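Local structure of TarM (Staphylococcus aureus subsp. aureus 21178, 4X7R) at residues Leu282-Ala285 and Gln286-Asp289; Lys198-Asn202 and Asn203-Cys207; Ala53-Gln57 and Gly58-Arg62. The protein is a GT-B-fold protein of the glycosyltransferase family whose chain also carries a large antiparallel sheet, with uridine-5'-diphosphate bound. The protein carries 1 engineered substitution. All coordinates share one frame; numbering follows the deposited sequence.

Contact 1: residues Leu282-Ala285 and Gln286-Asp289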
# COMPACT_ATOMS: atom_id res chain seq x y z
N LEU A 282 7.52 -9.51 -12.49
CA LEU A 282 8.80 -9.37 -11.83
C LEU A 282 9.80 -10.49 -12.06
O LEU A 282 10.99 -10.27 -11.82
CB LEU A 282 8.60 -9.10 -10.33
CG LEU A 282 7.71 -7.88 -9.97
CD1 LEU A 282 7.22 -7.99 -8.53
CD2 LEU A 282 8.46 -6.57 -10.21
N THR A 283 9.33 -11.69 -12.46
CA THR A 283 10.25 -12.83 -12.67
C THR A 283 10.01 -13.44 -14.03
O THR A 283 8.95 -13.24 -14.62
CB THR A 283 10.10 -13.90 -11.53
OG1 THR A 283 8.85 -14.52 -11.65
CG2 THR A 283 10.24 -13.31 -10.11
N GLU A 284 11.03 -14.16 -14.56
CA GLU A 284 10.92 -14.85 -15.85
C GLU A 284 9.89 -15.97 -15.78
O GLU A 284 9.15 -16.18 -16.75
CB GLU A 284 12.29 -15.44 -16.32
CG GLU A 284 13.39 -14.38 -16.53
CD GLU A 284 13.20 -13.37 -17.65
OE1 GLU A 284 12.31 -13.57 -18.51
OE2 GLU A 284 13.95 -12.36 -17.67
N ALA A 285 9.83 -16.69 -14.66
CA ALA A 285 8.89 -17.82 -14.50
C ALA A 285 7.44 -17.39 -14.61
O ALA A 285 6.67 -18.04 -15.31
CB ALA A 285 9.15 -18.57 -13.19
N GLN A 286 7.07 -16.24 -14.02
CA GLN A 286 5.69 -15.75 -14.15
C GLN A 286 5.36 -15.39 -15.58
O GLN A 286 4.25 -15.65 -16.02
CB GLN A 286 5.42 -14.53 -13.21
CG GLN A 286 3.93 -14.13 -13.15
CD GLN A 286 3.56 -13.15 -12.06
OE1 GLN A 286 4.40 -12.45 -11.51
NE2 GLN A 286 2.28 -13.05 -11.74
N ARG A 287 6.31 -14.78 -16.31
CA ARG A 287 6.12 -14.39 -17.72
C ARG A 287 5.81 -15.62 -18.58
O ARG A 287 4.85 -15.60 -19.37
CB ARG A 287 7.36 -13.66 -18.27
CG ARG A 287 7.28 -13.39 -19.76
CD ARG A 287 8.47 -12.60 -20.27
NE ARG A 287 8.40 -12.48 -21.72
CZ ARG A 287 8.90 -13.39 -22.56
NH1 ARG A 287 9.53 -14.46 -22.09
NH2 ARG A 287 8.77 -13.23 -23.87
N LEU A 288 6.57 -16.70 -18.38
CA LEU A 288 6.35 -17.96 -19.11
C LEU A 288 5.01 -18.58 -18.76
O LEU A 288 4.29 -19.05 -19.66
CB LEU A 288 7.52 -18.95 -18.87
CG LEU A 288 8.91 -18.46 -19.33
CD1 LEU A 288 10.01 -19.34 -18.79
CD2 LEU A 288 8.99 -18.38 -20.83
N ASP A 289 4.65 -18.58 -17.46
CA ASP A 289 3.35 -19.12 -17.01
C ASP A 289 2.21 -18.35 -17.65
O ASP A 289 1.28 -18.95 -18.16
CB ASP A 289 3.22 -19.08 -15.47
CG ASP A 289 4.10 -20.08 -14.76
OD1 ASP A 289 4.58 -21.01 -15.43
OD2 ASP A 289 4.26 -19.96 -13.54
O HOH W 1 5.15 -10.07 -10.83
O HOH W 2 6.97 -12.71 -10.75
O HOH W 3 10.74 -15.31 -19.83

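Contact 2: residues Lys198-Asn202 and Asn203-Cys207. With ZDO (methyl 2-deoxy-6-O-sulfo-2-(sulfoamino)-alpha-D-glucopyranoside), chain C; IDS (2-O-sulfo-alpha-L-idopyranuronic acid), chain B; SUS (2-deoxy-3,6-di-O-sulfo-2-(sulfoamino)-alpha-D-glucopyranose), chain D.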
# COMPACT_ATOMS: atom_id res chain seq x y z
N LYS A 198 -18.48 20.58 -14.30
CA LYS A 198 -18.51 19.33 -15.04
C LYS A 198 -19.05 18.21 -14.18
O LYS A 198 -18.68 18.08 -13.02
CB LYS A 198 -17.14 18.97 -15.62
CG LYS A 198 -16.79 19.79 -16.86
CD LYS A 198 -15.39 19.52 -17.38
CE LYS A 198 -15.07 20.33 -18.62
NZ LYS A 198 -15.01 21.80 -18.35
N GLU A 199 -19.93 17.41 -14.77
CA GLU A 199 -20.50 16.25 -14.11
C GLU A 199 -19.96 14.98 -14.74
O GLU A 199 -19.73 14.94 -15.94
CB GLU A 199 -22.03 16.30 -14.19
CG GLU A 199 -22.72 15.55 -13.06
CD GLU A 199 -24.21 15.84 -12.99
OE1 GLU A 199 -24.87 15.85 -14.05
OE2 GLU A 199 -24.72 16.07 -11.86
N PHE A 200 -19.76 13.94 -13.92
CA PHE A 200 -19.23 12.65 -14.36
C PHE A 200 -20.16 11.58 -13.89
O PHE A 200 -20.74 11.73 -12.82
CB PHE A 200 -17.79 12.43 -13.80
CG PHE A 200 -16.87 13.52 -14.26
CD1 PHE A 200 -16.79 14.73 -13.55
CD2 PHE A 200 -16.20 13.42 -15.47
CE1 PHE A 200 -16.00 15.79 -14.02
CE2 PHE A 200 -15.44 14.49 -15.95
CZ PHE A 200 -15.34 15.66 -15.22
N LYS A 201 -20.34 10.51 -14.68
CA LYS A 201 -21.30 9.44 -14.32
C LYS A 201 -20.94 8.64 -13.09
O LYS A 201 -21.82 8.10 -12.42
CB LYS A 201 -21.66 8.54 -15.52
CG LYS A 201 -20.57 7.59 -15.99
CD LYS A 201 -20.98 6.89 -17.28
CE LYS A 201 -20.35 7.57 -18.47
NZ LYS A 201 -20.94 7.09 -19.76
N ASN A 202 -19.63 8.55 -12.78
CA ASN A 202 -19.10 7.81 -11.63
C ASN A 202 -17.63 8.21 -11.40
O ASN A 202 -17.11 9.05 -12.12
CB ASN A 202 -19.27 6.27 -11.82
CG ASN A 202 -18.70 5.73 -13.13
OD1 ASN A 202 -17.81 6.32 -13.75
ND2 ASN A 202 -19.24 4.64 -13.61
N ASN A 203 -17.00 7.65 -10.37
CA ASN A 203 -15.60 7.94 -9.99
C ASN A 203 -14.58 7.58 -11.08
O ASN A 203 -13.61 8.31 -11.28
CB ASN A 203 -15.24 7.24 -8.68
CG ASN A 203 -13.96 7.71 -8.09
OD1 ASN A 203 -13.79 8.90 -7.80
ND2 ASN A 203 -13.00 6.83 -8.01
N LEU A 204 -14.79 6.46 -11.79
CA LEU A 204 -13.88 6.04 -12.87
C LEU A 204 -13.87 7.11 -13.95
O LEU A 204 -12.80 7.51 -14.35
CB LEU A 204 -14.30 4.65 -13.41
CG LEU A 204 -13.69 4.15 -14.71
CD1 LEU A 204 -12.17 3.89 -14.56
CD2 LEU A 204 -14.41 2.88 -15.17
N ALA A 205 -15.05 7.62 -14.36
CA ALA A 205 -15.18 8.72 -15.34
C ALA A 205 -14.42 9.96 -14.87
O ALA A 205 -13.73 10.59 -15.67
CB ALA A 205 -16.65 9.08 -15.59
N LEU A 206 -14.55 10.33 -13.58
CA LEU A 206 -13.85 11.49 -13.01
C LEU A 206 -12.33 11.26 -13.11
O LEU A 206 -11.60 12.12 -13.62
CB LEU A 206 -14.27 11.69 -11.52
CG LEU A 206 -13.48 12.75 -10.71
CD1 LEU A 206 -13.88 14.13 -11.11
CD2 LEU A 206 -13.64 12.56 -9.21
N CYS A 207 -11.87 10.07 -12.66
CA CYS A 207 -10.43 9.70 -12.70
C CYS A 207 -9.86 9.62 -14.09
O CYS A 207 -8.74 10.06 -14.30
CB CYS A 207 -10.18 8.44 -11.91
SG CYS A 207 -10.48 8.65 -10.14
C1 ZDO C . -19.89 -2.19 -8.85
C1M ZDO C . -21.80 -1.03 -9.70
C2 ZDO C . -19.21 -2.66 -7.55
C3 ZDO C . -18.30 -1.58 -7.00
C4 ZDO C . -17.28 -1.03 -8.05
C5 ZDO C . -18.03 -0.67 -9.37
C6 ZDO C . -17.07 -0.32 -10.52
O1 ZDO C . -20.90 -1.18 -8.59
N2 ZDO C . -20.18 -3.05 -6.52
S2 ZDO C . -20.52 -4.77 -6.53
OSA ZDO C . -20.89 -5.19 -7.96
OSB ZDO C . -21.66 -4.99 -5.52
OSC ZDO C . -19.28 -5.55 -6.08
O3 ZDO C . -17.63 -2.10 -5.84
O4 ZDO C . -16.72 0.15 -7.46
O5 ZDO C . -18.87 -1.80 -9.81
O6 ZDO C . -17.79 -0.17 -11.76
S6 ZDO C . -18.42 1.17 -12.21
OS1 ZDO C . -19.48 0.86 -13.29
OS2 ZDO C . -17.34 2.06 -12.83
OS3 ZDO C . -19.11 1.90 -11.04
C1 IDS B . -15.29 0.31 -7.55
C2 IDS B . -14.92 1.75 -7.12
C3 IDS B . -14.85 1.90 -5.56
C4 IDS B . -14.10 0.74 -4.88
C5 IDS B . -14.62 -0.63 -5.39
C6 IDS B . -13.86 -1.81 -4.77
O2 IDS B . -13.68 2.14 -7.76
O3 IDS B . -16.15 2.00 -4.97
O4 IDS B . -12.71 0.84 -5.19
O5 IDS B . -14.47 -0.66 -6.84
O6A IDS B . -13.19 -2.52 -5.56
O6B IDS B . -13.95 -1.96 -3.53
S IDS B . -13.64 2.91 -9.10
O1S IDS B . -14.57 2.32 -10.16
O2S IDS B . -14.03 4.36 -8.83
O3S IDS B . -12.23 2.84 -9.67
N2 SUS D . -10.82 2.64 -6.18
C1 SUS D . -12.01 1.69 -4.25
S1 SUS D . -10.64 4.39 -6.03
C2 SUS D . -10.66 2.01 -4.86
S2 SUS D . -9.85 -0.03 0.58
C3 SUS D . -9.80 0.74 -4.95
O3 SUS D . -8.47 1.05 -5.42
S3 SUS D . -8.03 0.51 -6.78
C4 SUS D . -9.71 -0.01 -3.61
O4 SUS D . -9.10 -1.25 -3.91
C5 SUS D . -11.14 -0.21 -3.00
O5 SUS D . -11.83 1.07 -2.95
C6 SUS D . -11.14 -0.69 -1.55
O6 SUS D . -10.42 0.27 -0.79
O1S SUS D . -9.19 4.71 -5.66
O2S SUS D . -11.02 4.98 -7.38
O3S SUS D . -11.56 4.93 -4.94
O4S SUS D . -8.94 1.14 0.97
O5S SUS D . -11.00 -0.18 1.57
O6S SUS D . -9.02 -1.32 0.54
O7S SUS D . -8.19 -1.00 -6.73
O8S SUS D . -6.58 0.86 -7.08
O9S SUS D . -8.92 1.08 -7.89

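Contact 3: residues Ala53-Gln57 and Gly58-Arg62. With UDP (uridine-5'-diphosphate), chain E.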
# COMPACT_ATOMS: atom_id res chain seq x y z
N ALA A 53 5.62 13.06 6.22
CA ALA A 53 6.06 11.94 7.05
C ALA A 53 6.85 10.90 6.25
O ALA A 53 7.91 10.48 6.70
CB ALA A 53 4.86 11.29 7.73
N LEU A 54 6.35 10.51 5.05
CA LEU A 54 7.00 9.54 4.16
C LEU A 54 8.35 10.04 3.67
O LEU A 54 9.29 9.26 3.54
CB LEU A 54 6.11 9.23 2.94
CG LEU A 54 4.90 8.32 3.14
CD1 LEU A 54 3.98 8.38 1.93
CD2 LEU A 54 5.32 6.89 3.45
N LYS A 55 8.45 11.36 3.42
CA LYS A 55 9.71 11.98 2.99
C LYS A 55 10.71 12.10 4.14
O LYS A 55 11.88 11.79 3.94
CB LYS A 55 9.47 13.32 2.29
CG LYS A 55 8.78 13.14 0.95
CD LYS A 55 8.73 14.40 0.12
CE LYS A 55 7.99 14.06 -1.15
NZ LYS A 55 8.17 15.08 -2.20
N LYS A 56 10.23 12.48 5.34
CA LYS A 56 11.04 12.61 6.56
C LYS A 56 11.67 11.27 6.93
O LYS A 56 12.85 11.22 7.28
CB LYS A 56 10.19 13.18 7.72
CG LYS A 56 10.94 13.34 9.04
CD LYS A 56 10.36 14.45 9.91
CE LYS A 56 11.37 15.49 10.36
NZ LYS A 56 12.49 14.91 11.15
N GLN A 57 10.89 10.18 6.80
CA GLN A 57 11.31 8.80 7.08
C GLN A 57 12.34 8.28 6.05
O GLN A 57 12.96 7.23 6.27
CB GLN A 57 10.09 7.87 7.06
CG GLN A 57 9.17 7.98 8.29
CD GLN A 57 7.86 7.25 8.12
OE1 GLN A 57 7.66 6.46 7.18
NE2 GLN A 57 6.93 7.48 9.04
N GLY A 58 12.47 8.97 4.92
CA GLY A 58 13.34 8.57 3.82
C GLY A 58 12.77 7.46 2.94
O GLY A 58 13.50 6.90 2.13
N LYS A 59 11.46 7.14 3.09
CA LYS A 59 10.77 6.12 2.28
C LYS A 59 10.54 6.70 0.89
O LYS A 59 10.90 6.10 -0.13
CB LYS A 59 9.42 5.71 2.88
CG LYS A 59 9.54 4.84 4.13
CD LYS A 59 8.59 3.66 4.09
CE LYS A 59 9.00 2.63 5.13
NZ LYS A 59 8.14 1.44 5.10
N MET A 60 9.93 7.88 0.86
CA MET A 60 9.63 8.58 -0.38
C MET A 60 10.74 9.59 -0.65
O MET A 60 11.04 10.41 0.23
CB MET A 60 8.28 9.30 -0.21
CG MET A 60 7.80 10.01 -1.45
SD MET A 60 6.11 10.52 -1.14
CE MET A 60 5.65 11.13 -2.72
N ASP A 61 11.32 9.55 -1.86
CA ASP A 61 12.37 10.49 -2.29
C ASP A 61 11.78 11.90 -2.29
O ASP A 61 10.61 12.08 -2.65
CB ASP A 61 12.85 10.12 -3.71
CG ASP A 61 14.09 10.86 -4.18
OD1 ASP A 61 13.96 12.00 -4.65
OD2 ASP A 61 15.19 10.24 -4.16
N ARG A 62 12.58 12.89 -1.90
CA ARG A 62 12.20 14.31 -1.83
C ARG A 62 11.68 14.83 -3.18
O ARG A 62 10.81 15.70 -3.19
CB ARG A 62 13.40 15.17 -1.39
CG ARG A 62 14.09 14.68 -0.12
CD ARG A 62 15.59 14.82 -0.24
NE ARG A 62 16.15 13.96 -1.29
CZ ARG A 62 17.07 14.35 -2.16
NH1 ARG A 62 17.56 15.58 -2.12
NH2 ARG A 62 17.51 13.51 -3.09
N1 UDP E . 8.03 -3.12 5.48
C2 UDP E . 8.56 -2.17 6.33
N3 UDP E . 8.23 -2.33 7.66
C4 UDP E . 7.43 -3.31 8.20
C5 UDP E . 6.87 -4.23 7.25
C6 UDP E . 7.18 -4.12 5.95
O2 UDP E . 9.27 -1.25 5.95
O4 UDP E . 7.26 -3.34 9.44
C1' UDP E . 8.52 -3.10 4.07
C2' UDP E . 9.73 -3.99 3.82
O2' UDP E . 10.94 -3.31 4.13
C3' UDP E . 9.60 -4.26 2.32
C4' UDP E . 8.09 -4.27 2.10
O4' UDP E . 7.50 -3.58 3.22
O3' UDP E . 10.27 -3.34 1.45
C5' UDP E . 7.49 -5.65 1.97
O5' UDP E . 7.85 -6.13 0.66
PA UDP E . 7.54 -7.60 0.09
O1A UDP E . 7.78 -7.60 -1.38
O2A UDP E . 8.46 -8.60 0.80
O3A UDP E . 6.05 -7.94 0.40
PB UDP E . 4.67 -7.17 0.13
O1B UDP E . 4.74 -6.44 -1.19
O2B UDP E . 4.40 -6.16 1.25
O3B UDP E . 3.55 -8.18 0.05
O HOH W 4 13.09 11.35 1.69

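Contact 1: residues Leu282-Ala285 and Gln286-Asp289
Thr-283 caps helix 284-293, with its OG1 turned to the backbone N of Gln-286. This N-cap starts the helix of a beta-alpha-beta unit, between strands 278-281 and 299-301 of a parallel sheet of the GT-B fold. The capping bond is weak. Gln-286 N lies 3.4 Å from Thr-283 OG1, although the N-H aims at it fairly straight, at 162°. A chi1 of 69° places OG1 between the backbone N and the carbonyl carbon of Thr-283, facing the first turn. A second weak bond runs from Arg-287 N to Thr-283 O at 3.5 Å. Thr-301 OG1 also bonds to that carbonyl.

The packed side is under the cap. Here Gln-286 lies on Val-281 of strand 278-281 and on Tyr-426, which also touches Thr-283. The side chain of Gln-286 crosses that of Thr-283 at about a right angle. Its extended chain brings the amide to two waters. One sits 2.9 Å from Leu-282 N and 2.6 Å from Gln-286 OE1. The other lies 2.7 Å from Gln-286 OE1 and also bonds to Thr-283 OG1. NE2 of Gln-286 is held by Val-250 O and His-252 ND1, which fixes the turn of the amide. Leu-282 itself touches the bound (2S)-2,3-dihydroxypropyl 2-acetamido-2-deoxy-alpha-D-glucopyranoside.

The far side is looser. Glu-284 and Leu-288 are exposed there, and their backbones share the ordinary helix bond from Leu-288 N to Glu-284 O. Arg-287 NE reaches Ile-299 O. Its guanidinium does not meet Glu-284 directly. A water at the guanidinium edge, in its plane, joins them, 2.7 Å from Glu-284 OE1 and 2.7 Å from Arg-287 NH1.

Contact 2: residues Lys198-Asn202 and Asn203-Cys207
Asn-202 and Asn-203, neighbours at the start of a helix, both turn their amide nitrogens to sulfo groups of bound sugars. Asn-203 ND2 lies close to two of them at once. It donates a hydrogen bond to IDS O2S at 2.8 Å, and SUS O2S, an N-sulfo oxygen, is also 2.8 Å from Asn-203 ND2. Asn-202 ND2 stands farther off, 3.3 Å from ZDO OS2. Lys-233 NZ is hydrogen-bonded to both IDS and SUS. The positive end of the helix dipole probably adds to the pull on these anions.

Asn-202 uses the other end of its amide as an N-cap of helix 203-214. Its OD1 accepts from Ala-205 N at 3.1 Å, nearly straight at 164°, with the donor tilted slightly from the plane of the amide C=O. A chi1 of 54° sets CG between the backbone N and the carbonyl carbon of Asn-202, and OD1 then reaches Ala-205 N. OD1 and ND2 thus face the helix and the sugar respectively. The backbone joins in: Leu-206 N bonds to Asn-202 O at 3.2 Å.

The helix follows strand 198-200, an outermost strand of the long antiparallel sheet. The chain bends at Lys-201, and the extended N-cap residue Asn-202 follows. Phe-200 meets the helix there. Leu-206 CA lies over one face of its ring, 4.2 Å from the Phe-200 ring centroid and 27° off the normal, a CH-pi contact. The two side chains cross at about a right angle, and Leu-206 CD1 packs 3.8 Å from Phe-200 CD1. Phe-200 CB touches Ala-205 CB at 4.0 Å. Beyond the pair, Val-193 of strand 187-193 touches both Phe-200 and Leu-206, while Val-69 and Phe-73 of helix 69-78 also cover Leu-206.

Contact 3: residues Ala53-Gln57 and Gly58-Arg62
Lys-55 starts with CG beside its backbone N (chi1 -69°) and then runs straight to its amine, which places NZ beside the carbonyl of Arg-62. Gly-58 has a positive phi of 78°, which turns the chain away from the helix axis and lets Lys-59 and Met-60 fold back on the last turn. This is a Schellman motif, closing helix 47-56.

Its two bonds run back into that turn. Gly-58 N donates to Lys-55 O at 3.0 Å, from above the carbonyl plane. Lys-59 N makes a weak bond to Leu-54 O. Met-60 N adds a further bond to Leu-54 O at 3.1 Å, almost straight at 175° and from well above the carbonyl plane, so this oxygen is gripped twice. A water donates hydrogen bonds to Lys-55 O (2.6 Å) and Met-60 O (2.7 Å), tying helix to loop.

The Lys-55 chain lies along the returning loop. Its CA-H points at Met-60 O, and its CE passes beside the Met-60 sulfur. NZ then donates to Arg-62 O at 2.9 Å, and also to Thr-64 O. Two carbonyls thus hold the charged end.

Lys-59 leads the other way. Its chain bends at chi2, and NZ donates to O2 of the UDP uracil, 3.0 Å from Lys-59 NZ. NZ is shared between this oxygen and Tyr-382 OH. The OE1 of Gln-57, near Lys-59 CG, is buried with no polar partner in the model.

Leu-54 CB meets Met-60 CB at 3.8 Å. Both side chains pack on Phe-23 of helix 17-31, with Val-13 beside Leu-54 and Leu-11 beside Met-60, and the loop runs on to strand 66-68 at the edge of the parallel sheet.

Overall arrangement
Along the chain, contact 3 comes first, then contact 2, then contact 1. None touches another. Contacts 1 and 2 have centres about 36 Å apart, and contact 3 lies about 32 Å from each. Contacts 1 and 3 flank the same seven-stranded parallel sheet. Contact 1 follows strand 278-281 and precedes the edge strand 299-301; contact 3 leads to strand 66-68 at the other edge. Contact 2 lies where the ten-stranded antiparallel sheet ends, and its helix leads back to strand 221-225 of the parallel sheet. Each contact reaches a different bound group: the dihydroxypropyl glucopyranoside at contact 1, the sulfated sugars at contact 2 and UDP at contact 3. Helix ends thus contribute to all three sites.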